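Local coordinates for phosphoenolpyruvate-protein phosphotransferase (Coxiella burnetii, PDB 3TRC) that probably transfers the phosphoryl group of phosphoenolpyruvate to a histidine of a partner protein, this chain being its GAF domain, at residues 15-20 / 24-29; 32-37 / 145-150; 45-50 / 161-166. One frame throughout, in Å; residues are numbered along the deposited sequence.

Overall arrangement
All three contacts involve the helical layer packed against the antiparallel sheet of this GAF domain, and all reach the second subunit. Contact 1 is partly buried and pairs helix 3-19 with helix 23-37; contact 2 is buried and joins helix 23-37 to helix 142-164. The two meet through a salt bridge between Glu16 and Arg33. In contact 3 Ile47 and Cys48 are buried in the sheet, and Arg163, partly exposed, reaches them from helix 142-164; Leu27 of contact 1 packs on its Leu45 and Ile47. Aliphatic packing carries contact 1, leucine, phenylalanine and cysteine contact 2; in contact 3 a single arginine touches a methyl and gives a weak hydrogen bond to a backbone carbonyl.

Contact 1 of 3, residues 15-20 / 24-29; sequences QEVNAA and EQALKL
Leu29 lays its branched end across Glu16, and Val17 and Ala20 meet Ala26, in the antiparallel pairing of helix 3-19 with helix 23-37. The two segments' helix axes approach to 8.9 Å at 159°, and the register is centred on Val17 and Ala26, whose CA atoms are 5.1 Å apart. With a short connection between them, the two helices form an alpha-helical hairpin.

The aliphatic contacts come first. Leu29 reaches across because its CG stands anti to the backbone N (chi1 171°), which puts CD1 3.4 Å from Glu16 CB and near the carbonyl oxygen of the same residue. The other methyl, CD2, faces Val17 CG2 at 4.2 Å. Towards the turn, small residues replace long ones: Ala26 CB lies 3.9 Å from Ala20 CB and 4.1 Å from Val17 CG1, methyl against methyl. The Ala20 methyl also rests over the backbone of Gln25 and Ala26. Val17 packs as well on His154 and Glu158 of helix 142-164.

One polar group, the Glu16 carboxylate, borders this strip. Glu16 runs out extended beyond CG and crosses Leu29 at a slant, with Glu16 OE1 3.8 Å from Leu29 CD2. That oxygen is bound by Arg33 in a salt bridge one turn further along helix 23-37.

No hydrogen bond or salt bridge joins the two segments. Their pairing therefore rests on shape and the burial of aliphatic carbon, and the charge of Glu16 is met outside them, by Arg33.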
ATOM      1  N   GLN A  15       5.916   3.783  -2.595  1.00 29.14           N
ATOM      2  CA  GLN A  15       6.419   4.660  -3.645  1.00 33.03           C
ATOM      3  C   GLN A  15       7.484   3.969  -4.489  1.00 30.37           C
ATOM      4  O   GLN A  15       7.399   3.937  -5.717  1.00 29.10           O
ATOM      5  CB  GLN A  15       7.027   5.913  -3.017  1.00 37.18           C
ATOM      6  CG  GLN A  15       7.522   6.933  -4.014  1.00 43.12           C
ATOM      7  CD  GLN A  15       6.429   7.884  -4.441  1.00 49.66           C
ATOM      8  OE1 GLN A  15       5.623   7.568  -5.316  1.00 52.43           O
ATOM      9  NE2 GLN A  15       6.386   9.055  -3.815  1.00 50.27           N
ATOM     10  N   GLU A  16       8.494   3.423  -3.823  1.00 27.11           N
ATOM     11  CA  GLU A  16       9.604   2.781  -4.515  1.00 25.11           C
ATOM     12  C   GLU A  16       9.187   1.526  -5.290  1.00 24.31           C
ATOM     13  O   GLU A  16       9.681   1.281  -6.388  1.00 25.89           O
ATOM     14  CB  GLU A  16      10.743   2.465  -3.538  1.00 29.35           C
ATOM     15  CG  GLU A  16      11.568   3.678  -3.116  1.00 34.13           C
ATOM     16  CD  GLU A  16      12.750   3.305  -2.232  1.00 40.83           C
ATOM     17  OE1 GLU A  16      12.659   2.298  -1.499  1.00 41.28           O
ATOM     18  OE2 GLU A  16      13.775   4.015  -2.273  1.00 44.72           O
ATOM     19  N   VAL A  17       8.277   0.738  -4.724  1.00 24.66           N
ATOM     20  CA  VAL A  17       7.787  -0.457  -5.409  1.00 23.10           C
ATOM     21  C   VAL A  17       7.047  -0.095  -6.691  1.00 26.29           C
ATOM     22  O   VAL A  17       7.282  -0.687  -7.741  1.00 26.60           O
ATOM     23  CB  VAL A  17       6.872  -1.319  -4.511  1.00 23.24           C
ATOM     24  CG1 VAL A  17       6.212  -2.431  -5.329  1.00 22.33           C
ATOM     25  CG2 VAL A  17       7.663  -1.904  -3.351  1.00 23.62           C
ATOM     26  N   ASN A  18       6.157   0.888  -6.611  1.00 27.03           N
ATOM     27  CA  ASN A  18       5.404   1.278  -7.798  1.00 28.90           C
ATOM     28  C   ASN A  18       6.274   1.930  -8.870  1.00 24.96           C
ATOM     29  O   ASN A  18       5.921   1.924 -10.044  1.00 32.81           O
ATOM     30  CB  ASN A  18       4.208   2.159  -7.429  1.00 31.34           C
ATOM     31  CG  ASN A  18       3.040   1.351  -6.905  1.00 35.16           C
ATOM     32  OD1 ASN A  18       3.002   0.129  -7.057  1.00 36.41           O
ATOM     33  ND2 ASN A  18       2.075   2.026  -6.295  1.00 35.27           N
ATOM     34  N   ALA A  19       7.420   2.470  -8.465  1.00 26.38           N
ATOM     35  CA  ALA A  19       8.352   3.104  -9.398  1.00 25.64           C
ATOM     36  C   ALA A  19       9.378   2.123  -9.972  1.00 29.72           C
ATOM     37  O   ALA A  19      10.094   2.441 -10.918  1.00 31.96           O
ATOM     38  CB  ALA A  19       9.059   4.279  -8.734  1.00 29.63           C
ATOM     39  N   ALA A  20       9.450   0.932  -9.391  1.00 25.49           N
ATOM     40  CA  ALA A  20      10.365  -0.090  -9.882  1.00 21.17           C
ATOM     41  C   ALA A  20      10.034  -0.464 -11.322  1.00 21.61           C
ATOM     42  O   ALA A  20       8.869  -0.602 -11.684  1.00 19.81           O
ATOM     43  CB  ALA A  20      10.317  -1.317  -8.986  1.00 22.84           C
ATOM     44  N   GLU A  24      11.546  -8.084 -10.512  1.00 16.10           N
ATOM     45  CA  GLU A  24      12.778  -8.447  -9.821  1.00 18.49           C
ATOM     46  C   GLU A  24      13.314  -7.271  -9.010  1.00 18.19           C
ATOM     47  O   GLU A  24      13.740  -7.434  -7.867  1.00 17.63           O
ATOM     48  CB  GLU A  24      13.837  -8.934 -10.811  1.00 22.67           C
ATOM     49  CG  GLU A  24      15.191  -9.195 -10.179  1.00 30.49           C
ATOM     50  CD  GLU A  24      16.282  -9.422 -11.208  1.00 39.37           C
ATOM     51  OE1 GLU A  24      15.961  -9.848 -12.339  1.00 42.05           O
ATOM     52  OE2 GLU A  24      17.463  -9.165 -10.886  1.00 41.67           O
ATOM     53  N   GLN A  25      13.284  -6.083  -9.604  1.00 16.48           N
ATOM     54  CA  GLN A  25      13.756  -4.896  -8.912  1.00 17.68           C
ATOM     55  C   GLN A  25      12.881  -4.571  -7.705  1.00 18.64           C
ATOM     56  O   GLN A  25      13.387  -4.147  -6.666  1.00 18.70           O
ATOM     57  CB  GLN A  25      13.834  -3.701  -9.864  1.00 23.36           C
ATOM     58  CG  GLN A  25      15.117  -3.644 -10.655  1.00 31.71           C
ATOM     59  CD  GLN A  25      16.328  -3.452  -9.762  1.00 35.64           C
ATOM     60  OE1 GLN A  25      17.109  -4.377  -9.548  1.00 38.92           O
ATOM     61  NE2 GLN A  25      16.485  -2.247  -9.230  1.00 38.12           N
ATOM     62  N   ALA A  26      11.573  -4.770  -7.836  1.00 15.79           N
ATOM     63  CA  ALA A  26      10.669  -4.496  -6.721  1.00 15.77           C
ATOM     64  C   ALA A  26      10.958  -5.428  -5.553  1.00 17.74           C
ATOM     65  O   ALA A  26      11.008  -4.998  -4.402  1.00 18.71           O
ATOM     66  CB  ALA A  26       9.220  -4.621  -7.154  1.00 18.07           C
ATOM     67  N   LEU A  27      11.154  -6.705  -5.857  1.00 14.74           N
ATOM     68  CA  LEU A  27      11.409  -7.695  -4.821  1.00 14.93           C
ATOM     69  C   LEU A  27      12.734  -7.410  -4.127  1.00 15.33           C
ATOM     70  O   LEU A  27      12.837  -7.488  -2.904  1.00 16.07           O
ATOM     71  CB  LEU A  27      11.428  -9.105  -5.420  1.00 15.79           C
ATOM     72  CG  LEU A  27      10.156  -9.524  -6.164  1.00 19.84           C
ATOM     73  CD1 LEU A  27      10.256 -10.975  -6.627  1.00 22.14           C
ATOM     74  CD2 LEU A  27       8.938  -9.317  -5.288  1.00 23.69           C
ATOM     75  N   LYS A  28      13.750  -7.074  -4.912  1.00 17.19           N
ATOM     76  CA  LYS A  28      15.077  -6.854  -4.347  1.00 19.72           C
ATOM     77  C   LYS A  28      15.082  -5.604  -3.477  1.00 18.43           C
ATOM     78  O   LYS A  28      15.765  -5.543  -2.455  1.00 19.57           O
ATOM     79  CB  LYS A  28      16.131  -6.777  -5.452  1.00 22.61           C
ATOM     80  CG  LYS A  28      16.197  -8.052  -6.277  1.00 28.03           C
ATOM     81  CD  LYS A  28      17.529  -8.230  -6.978  1.00 34.49           C
ATOM     82  CE  LYS A  28      17.609  -9.626  -7.584  1.00 35.37           C
ATOM     83  NZ  LYS A  28      17.067 -10.660  -6.646  1.00 35.96           N
ATOM     84  N   LEU A  29      14.294  -4.616  -3.884  1.00 17.13           N
ATOM     85  CA  LEU A  29      14.167  -3.364  -3.156  1.00 23.34           C
ATOM     86  C   LEU A  29      13.534  -3.621  -1.796  1.00 20.86           C
ATOM     87  O   LEU A  29      13.995  -3.122  -0.766  1.00 17.30           O
ATOM     88  CB  LEU A  29      13.302  -2.411  -3.983  1.00 30.11           C
ATOM     89  CG  LEU A  29      12.773  -1.069  -3.494  1.00 35.62           C
ATOM     90  CD1 LEU A  29      12.202  -0.327  -4.694  1.00 37.30           C
ATOM     91  CD2 LEU A  29      11.716  -1.237  -2.417  1.00 32.42           C
TER

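Contact 2 of 3, residues 32-37 / 145-150; sequences VRLCEA and EAFCVT
Leu34 of helix 23-37 meets Phe147 and Cys148 of helix 142-164 in the buried helical layer of the GAF fold. The CD2 methyl of Leu34 comes to the edge of the phenyl ring, near its plane, on the side of CE2 and CZ. Leu34 has two deposited conformers; the edge approach is that of the one described, and its exact closeness is doubtful because the modelled distance to CE2 is too short for two carbons. Its other methyl, CD1, looks toward Cys148 SG at 4.4 Å. The first torsion of Phe147 (chi1 168°) carries its ring toward helix 23-37.

A second shell closes round this trio. Met6, Ile9 and Leu10 of helix 3-19 pack on Phe147, Leu38 touches both Phe147 and Cys148, and Leu116 and Ile118 of strand 114-122 lie against Cys148. Next to Leu34, Cys35 is tied by a disulfide to Cys43, linking the helix to strand 42-49.

Farther out, Arg33 NH1 forms a salt bridge to Glu36 OE1 (2.8 Å), in the guanidinium plane and on the syn lone pair. Beyond Phe147, Ala146 O accepts from Thr150 OG1 (2.7 Å) and Thr150 N, which arrive from opposite faces of the carbonyl plane.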
ATOM      1  N   VAL A  32      15.748  -5.444   0.961  1.00 13.17           N
ATOM      2  CA  VAL A  32      16.770  -4.538   1.469  1.00 13.61           C
ATOM      3  C   VAL A  32      16.137  -3.498   2.390  1.00 12.39           C
ATOM      4  O   VAL A  32      16.627  -3.251   3.494  1.00 14.98           O
ATOM      5  CB  VAL A  32      17.523  -3.823   0.327  1.00 13.93           C
ATOM      6  CG1 VAL A  32      18.381  -2.690   0.883  1.00 14.30           C
ATOM      7  CG2 VAL A  32      18.390  -4.812  -0.439  1.00 14.45           C
ATOM      8  N   ARG A  33      15.043  -2.899   1.929  1.00 14.41           N
ATOM      9  CA  ARG A  33      14.378  -1.830   2.671  1.00 15.00           C
ATOM     10  C   ARG A  33      13.839  -2.321   4.004  1.00 14.29           C
ATOM     11  O   ARG A  33      13.957  -1.634   5.019  1.00 15.65           O
ATOM     12  CB  ARG A  33      13.245  -1.209   1.841  1.00 15.83           C
ATOM     13  CG  ARG A  33      13.718  -0.372   0.669  1.00 19.67           C
ATOM     14  CD  ARG A  33      14.608   0.775   1.120  1.00 27.04           C
ATOM     15  NE  ARG A  33      14.950   1.662   0.013  1.00 32.33           N
ATOM     16  CZ  ARG A  33      16.100   2.322  -0.090  1.00 40.82           C
ATOM     17  NH1 ARG A  33      17.027   2.191   0.848  1.00 41.06           N
ATOM     18  NH2 ARG A  33      16.324   3.112  -1.132  1.00 45.54           N
ATOM     19  N   LEU A  34      13.224  -3.501   4.005  0.61 14.93           N
ATOM     20  CA  LEU A  34      12.704  -4.068   5.242  0.61 16.55           C
ATOM     21  C   LEU A  34      13.808  -4.204   6.276  0.61 16.64           C
ATOM     22  O   LEU A  34      13.647  -3.803   7.427  0.61 16.94           O
ATOM     23  CB  LEU A  34      12.034  -5.426   5.003  0.61 16.64           C
ATOM     24  CG  LEU A  34      10.588  -5.368   4.520  0.61 19.47           C
ATOM     25  CD1 LEU A  34       9.951  -6.749   4.494  0.61 18.14           C
ATOM     26  CD2 LEU A  34       9.808  -4.456   5.414  0.61 24.70           C
ATOM     27  N   CYS A  35      14.937  -4.768   5.864  1.00 14.74           N
ATOM     28  CA  CYS A  35      16.047  -4.955   6.791  1.00 14.22           C
ATOM     29  C   CYS A  35      16.563  -3.627   7.329  1.00 14.60           C
ATOM     30  O   CYS A  35      16.888  -3.512   8.508  1.00 14.34           O
ATOM     31  CB  CYS A  35      17.177  -5.746   6.133  1.00 11.56           C
ATOM     32  SG  CYS A  35      16.786  -7.494   6.013  1.00 15.97           S
ATOM     33  N   GLU A  36      16.640  -2.623   6.463  1.00 12.50           N
ATOM     34  CA  GLU A  36      17.123  -1.312   6.875  1.00 15.65           C
ATOM     35  C   GLU A  36      16.155  -0.617   7.818  1.00 14.09           C
ATOM     36  O   GLU A  36      16.572   0.039   8.776  1.00 16.96           O
ATOM     37  CB  GLU A  36      17.333  -0.412   5.654  1.00 16.96           C
ATOM     38  CG  GLU A  36      18.486  -0.811   4.767  1.00 19.60           C
ATOM     39  CD  GLU A  36      18.524   0.007   3.488  1.00 26.78           C
ATOM     40  OE1 GLU A  36      17.456   0.494   3.060  1.00 26.36           O
ATOM     41  OE2 GLU A  36      19.619   0.162   2.913  1.00 31.56           O
ATOM     42  N   ALA A  37      14.864  -0.742   7.525  1.00 13.25           N
ATOM     43  CA  ALA A  37      13.853   0.134   8.110  1.00 15.38           C
ATOM     44  C   ALA A  37      13.179  -0.384   9.382  1.00 15.01           C
ATOM     45  O   ALA A  37      12.808   0.409  10.250  1.00 14.94           O
ATOM     46  CB  ALA A  37      12.799   0.503   7.057  1.00 18.06           C
ATOM     47  N   GLU A 145       4.308  -6.450  12.284  1.00 12.08           N
ATOM     48  CA  GLU A 145       3.536  -7.447  11.564  1.00 13.21           C
ATOM     49  C   GLU A 145       2.525  -6.775  10.631  1.00 13.51           C
ATOM     50  O   GLU A 145       2.415  -7.149   9.471  1.00 15.37           O
ATOM     51  CB  GLU A 145       2.847  -8.423  12.523  1.00 13.77           C
ATOM     52  CG  GLU A 145       2.100  -9.531  11.795  1.00 14.72           C
ATOM     53  CD  GLU A 145       1.495 -10.562  12.726  1.00 19.35           C
ATOM     54  OE1 GLU A 145       2.045 -10.783  13.824  1.00 19.60           O
ATOM     55  OE2 GLU A 145       0.466 -11.160  12.343  1.00 22.29           O
ATOM     56  N   ALA A 146       1.811  -5.767  11.132  1.00 14.43           N
ATOM     57  CA  ALA A 146       0.826  -5.053  10.322  1.00 16.15           C
ATOM     58  C   ALA A 146       1.476  -4.413   9.095  1.00 16.78           C
ATOM     59  O   ALA A 146       0.937  -4.459   7.985  1.00 17.55           O
ATOM     60  CB  ALA A 146       0.110  -4.002  11.164  1.00 15.57           C
ATOM     61  N   PHE A 147       2.642  -3.818   9.299  1.00 13.67           N
ATOM     62  CA  PHE A 147       3.417  -3.245   8.213  1.00 16.50           C
ATOM     63  C   PHE A 147       3.756  -4.296   7.160  1.00 16.16           C
ATOM     64  O   PHE A 147       3.525  -4.100   5.967  1.00 18.44           O
ATOM     65  CB  PHE A 147       4.702  -2.641   8.766  1.00 15.81           C
ATOM     66  CG  PHE A 147       5.695  -2.272   7.717  1.00 22.13           C
ATOM     67  CD1 PHE A 147       5.557  -1.101   6.998  1.00 24.87           C
ATOM     68  CD2 PHE A 147       6.768  -3.099   7.448  1.00 24.31           C
ATOM     69  CE1 PHE A 147       6.472  -0.763   6.029  1.00 30.49           C
ATOM     70  CE2 PHE A 147       7.680  -2.763   6.482  1.00 29.07           C
ATOM     71  CZ  PHE A 147       7.536  -1.598   5.772  1.00 30.68           C
ATOM     72  N   CYS A 148       4.306  -5.413   7.612  1.00 14.18           N
ATOM     73  CA  CYS A 148       4.727  -6.469   6.697  1.00 15.03           C
ATOM     74  C   CYS A 148       3.549  -7.127   5.971  1.00 16.31           C
ATOM     75  O   CYS A 148       3.653  -7.483   4.795  1.00 18.52           O
ATOM     76  CB  CYS A 148       5.566  -7.512   7.441  1.00 14.12           C
ATOM     77  SG  CYS A 148       7.212  -6.982   7.940  1.00 14.73           S
ATOM     78  N   VAL A 149       2.433  -7.297   6.671  1.00 15.63           N
ATOM     79  CA  VAL A 149       1.240  -7.881   6.069  1.00 16.67           C
ATOM     80  C   VAL A 149       0.677  -6.948   5.005  1.00 20.73           C
ATOM     81  O   VAL A 149       0.357  -7.372   3.895  1.00 20.47           O
ATOM     82  CB  VAL A 149       0.168  -8.204   7.124  1.00 17.75           C
ATOM     83  CG1 VAL A 149      -1.179  -8.476   6.463  1.00 19.39           C
ATOM     84  CG2 VAL A 149       0.607  -9.389   7.965  1.00 15.66           C
ATOM     85  N   THR A 150       0.571  -5.668   5.347  1.00 19.59           N
ATOM     86  CA  THR A 150       0.067  -4.677   4.408  1.00 18.79           C
ATOM     87  C   THR A 150       0.951  -4.637   3.172  1.00 17.42           C
ATOM     88  O   THR A 150       0.458  -4.567   2.038  1.00 22.35           O
ATOM     89  CB  THR A 150      -0.010  -3.278   5.072  1.00 16.68           C
ATOM     90  OG1 THR A 150      -0.854  -3.357   6.223  1.00 22.85           O
ATOM     91  CG2 THR A 150      -0.588  -2.264   4.108  1.00 21.08           C
TER

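Contact 3 of 3, residues 45-50 / 161-166; sequences LFICDD and HARAKG
Ile47, on strand 42-49, sends its CG2 methyl toward the guanidinium of Arg163 near the end of helix 142-164. The methyl stands on the helix side, 3.5 Å from Arg163 NH2, and meets the flat group obliquely.

At Cys48 the backbone takes over: its carbonyl oxygen lies at the guanidinium edge, 2.8 Å from Arg163 NH2. The N-H points well off the oxygen (129°), which makes this a weak hydrogen bond. The arginine chain bends at its third torsion (chi3 147°) on its way to the strand. Two conformers of it are deposited, so this weak bond holds for the one described. The side chain of Cys48 packs on Tyr55, one of the residues that bind sodium.

Asp49 OD2 forms a salt bridge with Arg72 and a hydrogen bond with His52. Asp50, past the strand end, keeps OD2 5.4 Å from Arg163 NH1; a water stands between them, 2.9 Å from OD2 and weakly bound to NH1. The negative charge probably still helps to draw the guanidinium to this end of the strand.

Three residues on from Arg163, Gly166 closes the helix in a Schellman motif. This is helix-on-sheet packing of the GAF domain: strand 42-49 lies between strands 54-61 and 125-134 in the sheet; Leu127 of the latter touches Arg163, while Leu23 of helix 23-37 packs on Ala162.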
ATOM      1  N   LEU A  45      12.303 -13.452   0.036  1.00 11.31           N
ATOM      2  CA  LEU A  45      11.021 -13.550  -0.643  1.00 11.81           C
ATOM      3  C   LEU A  45      11.046 -14.786  -1.528  1.00 11.79           C
ATOM      4  O   LEU A  45      11.950 -14.954  -2.343  1.00 12.44           O
ATOM      5  CB  LEU A  45      10.761 -12.284  -1.464  1.00 16.99           C
ATOM      6  CG  LEU A  45       9.320 -12.054  -1.926  1.00 26.93           C
ATOM      7  CD1 LEU A  45       9.069 -10.576  -2.182  1.00 33.17           C
ATOM      8  CD2 LEU A  45       9.006 -12.886  -3.158  1.00 26.44           C
ATOM      9  N   PHE A  46      10.066 -15.663  -1.324  1.00 12.04           N
ATOM     10  CA  PHE A  46       9.953 -16.898  -2.083  1.00 11.68           C
ATOM     11  C   PHE A  46       8.733 -16.803  -2.971  1.00 12.94           C
ATOM     12  O   PHE A  46       7.715 -16.229  -2.580  1.00 13.21           O
ATOM     13  CB  PHE A  46       9.768 -18.094  -1.145  1.00 12.72           C
ATOM     14  CG  PHE A  46      10.977 -18.415  -0.310  1.00 11.61           C
ATOM     15  CD1 PHE A  46      11.195 -17.776   0.897  1.00 14.56           C
ATOM     16  CD2 PHE A  46      11.885 -19.379  -0.730  1.00 15.03           C
ATOM     17  CE1 PHE A  46      12.306 -18.084   1.674  1.00 15.43           C
ATOM     18  CE2 PHE A  46      12.998 -19.686   0.033  1.00 13.04           C
ATOM     19  CZ  PHE A  46      13.210 -19.048   1.235  1.00 13.13           C
ATOM     20  N   ILE A  47       8.824 -17.378  -4.162  1.00 12.55           N
ATOM     21  CA  ILE A  47       7.665 -17.450  -5.040  1.00 12.27           C
ATOM     22  C   ILE A  47       7.304 -18.911  -5.293  1.00 13.15           C
ATOM     23  O   ILE A  47       8.184 -19.760  -5.443  1.00 14.99           O
ATOM     24  CB  ILE A  47       7.919 -16.698  -6.362  1.00 15.58           C
ATOM     25  CG1 ILE A  47       8.102 -15.203  -6.078  1.00 18.83           C
ATOM     26  CG2 ILE A  47       6.760 -16.897  -7.324  1.00 14.08           C
ATOM     27  CD1 ILE A  47       8.090 -14.339  -7.326  1.00 23.83           C
ATOM     28  N   CYS A  48       6.004 -19.203  -5.315  1.00 13.17           N
ATOM     29  CA  CYS A  48       5.542 -20.565  -5.565  1.00 13.57           C
ATOM     30  C   CYS A  48       5.849 -21.031  -6.980  1.00 16.48           C
ATOM     31  O   CYS A  48       5.607 -20.308  -7.951  1.00 17.49           O
ATOM     32  CB  CYS A  48       4.037 -20.666  -5.339  1.00 14.05           C
ATOM     33  SG  CYS A  48       3.534 -20.372  -3.655  1.00 16.79           S
ATOM     34  N   ASP A  49       6.374 -22.249  -7.079  1.00 14.48           N
ATOM     35  CA  ASP A  49       6.560 -22.939  -8.353  1.00 13.88           C
ATOM     36  C   ASP A  49       5.600 -24.117  -8.315  1.00 15.33           C
ATOM     37  O   ASP A  49       5.955 -25.205  -7.868  1.00 18.12           O
ATOM     38  CB  ASP A  49       8.011 -23.425  -8.482  1.00 15.99           C
ATOM     39  CG  ASP A  49       8.302 -24.078  -9.824  1.00 22.48           C
ATOM     40  OD1 ASP A  49       7.358 -24.283 -10.616  1.00 25.03           O
ATOM     41  OD2 ASP A  49       9.482 -24.392 -10.082  1.00 21.50           O
ATOM     42  N   ASP A  50       4.365 -23.886  -8.754  1.00 15.93           N
ATOM     43  CA  ASP A  50       3.306 -24.869  -8.574  1.00 16.81           C
ATOM     44  C   ASP A  50       3.558 -26.187  -9.302  1.00 18.36           C
ATOM     45  O   ASP A  50       3.177 -27.240  -8.808  1.00 21.14           O
ATOM     46  CB  ASP A  50       1.940 -24.277  -8.943  1.00 18.77           C
ATOM     47  CG  ASP A  50       1.495 -23.192  -7.971  1.00 26.71           C
ATOM     48  OD1 ASP A  50       1.829 -23.289  -6.776  1.00 24.93           O
ATOM     49  OD2 ASP A  50       0.808 -22.243  -8.398  1.00 34.37           O
ATOM     50  N   HIS A 161       0.575  -9.425 -11.335  1.00 14.77           N
ATOM     51  CA  HIS A 161       0.648  -8.615 -12.543  1.00 18.59           C
ATOM     52  C   HIS A 161       1.751  -9.129 -13.463  1.00 21.15           C
ATOM     53  O   HIS A 161       1.557  -9.240 -14.673  1.00 20.26           O
ATOM     54  CB  HIS A 161       0.877  -7.141 -12.193  1.00 24.62           C
ATOM     55  CG  HIS A 161       0.944  -6.239 -13.385  1.00 32.36           C
ATOM     56  ND1 HIS A 161       2.103  -5.598 -13.770  1.00 38.71           N
ATOM     57  CD2 HIS A 161      -0.002  -5.876 -14.283  1.00 34.14           C
ATOM     58  CE1 HIS A 161       1.866  -4.875 -14.850  1.00 39.79           C
ATOM     59  NE2 HIS A 161       0.596  -5.026 -15.181  1.00 37.75           N
ATOM     60  N   ALA A 162       2.904  -9.447 -12.881  1.00 22.11           N
ATOM     61  CA  ALA A 162       4.016 -10.010 -13.643  1.00 20.42           C
ATOM     62  C   ALA A 162       3.618 -11.316 -14.326  1.00 20.69           C
ATOM     63  O   ALA A 162       3.935 -11.536 -15.496  1.00 22.22           O
ATOM     64  CB  ALA A 162       5.218 -10.233 -12.740  1.00 18.69           C
ATOM     65  N   ARG A 163       2.928 -12.181 -13.589  0.52 18.80           N
ATOM     66  CA  ARG A 163       2.455 -13.444 -14.137  0.52 19.96           C
ATOM     67  C   ARG A 163       1.484 -13.214 -15.290  0.52 21.93           C
ATOM     68  O   ARG A 163       1.578 -13.860 -16.334  0.52 23.20           O
ATOM     69  CB  ARG A 163       1.792 -14.292 -13.049  0.52 20.08           C
ATOM     70  CG  ARG A 163       2.765 -14.810 -12.013  0.52 21.69           C
ATOM     71  CD  ARG A 163       2.199 -15.974 -11.223  0.52 25.74           C
ATOM     72  NE  ARG A 163       3.253 -16.915 -10.858  0.52 29.97           N
ATOM     73  CZ  ARG A 163       3.393 -17.462  -9.656  0.52 34.52           C
ATOM     74  NH1 ARG A 163       2.543 -17.166  -8.684  0.52 38.36           N
ATOM     75  NH2 ARG A 163       4.389 -18.305  -9.425  0.52 32.66           N
ATOM     76  N   ALA A 164       0.559 -12.280 -15.094  1.00 22.32           N
ATOM     77  CA  ALA A 164      -0.465 -11.990 -16.096  1.00 24.56           C
ATOM     78  C   ALA A 164       0.112 -11.382 -17.371  1.00 25.92           C
ATOM     79  O   ALA A 164      -0.522 -11.425 -18.426  1.00 24.92           O
ATOM     80  CB  ALA A 164      -1.536 -11.075 -15.510  1.00 21.55           C
ATOM     81  N   LYS A 165       1.308 -10.810 -17.267  1.00 27.55           N
ATOM     82  CA  LYS A 165       1.972 -10.192 -18.411  1.00 32.96           C
ATOM     83  C   LYS A 165       2.948 -11.150 -19.087  1.00 33.13           C
ATOM     84  O   LYS A 165       3.574 -10.806 -20.088  1.00 37.03           O
ATOM     85  CB  LYS A 165       2.710  -8.922 -17.977  1.00 38.08           C
ATOM     86  CG  LYS A 165       1.795  -7.742 -17.692  1.00 46.09           C
ATOM     87  CD  LYS A 165       1.270  -7.145 -18.990  1.00 54.34           C
ATOM     88  CE  LYS A 165       0.150  -6.147 -18.744  1.00 60.00           C
ATOM     89  NZ  LYS A 165      -1.107  -6.825 -18.321  1.00 62.31           N
ATOM     90  N   GLY A 166       3.082 -12.348 -18.528  1.00 31.12           N
ATOM     91  CA  GLY A 166       3.994 -13.340 -19.065  1.00 30.99           C
ATOM     92  C   GLY A 166       5.436 -13.079 -18.676  1.00 33.52           C
ATOM     93  O   GLY A 166       6.358 -13.639 -19.268  1.00 37.08           O
TER
HETATM   94  O   HOH W   1       1.285 -19.731  -7.083  1.00 25.44           O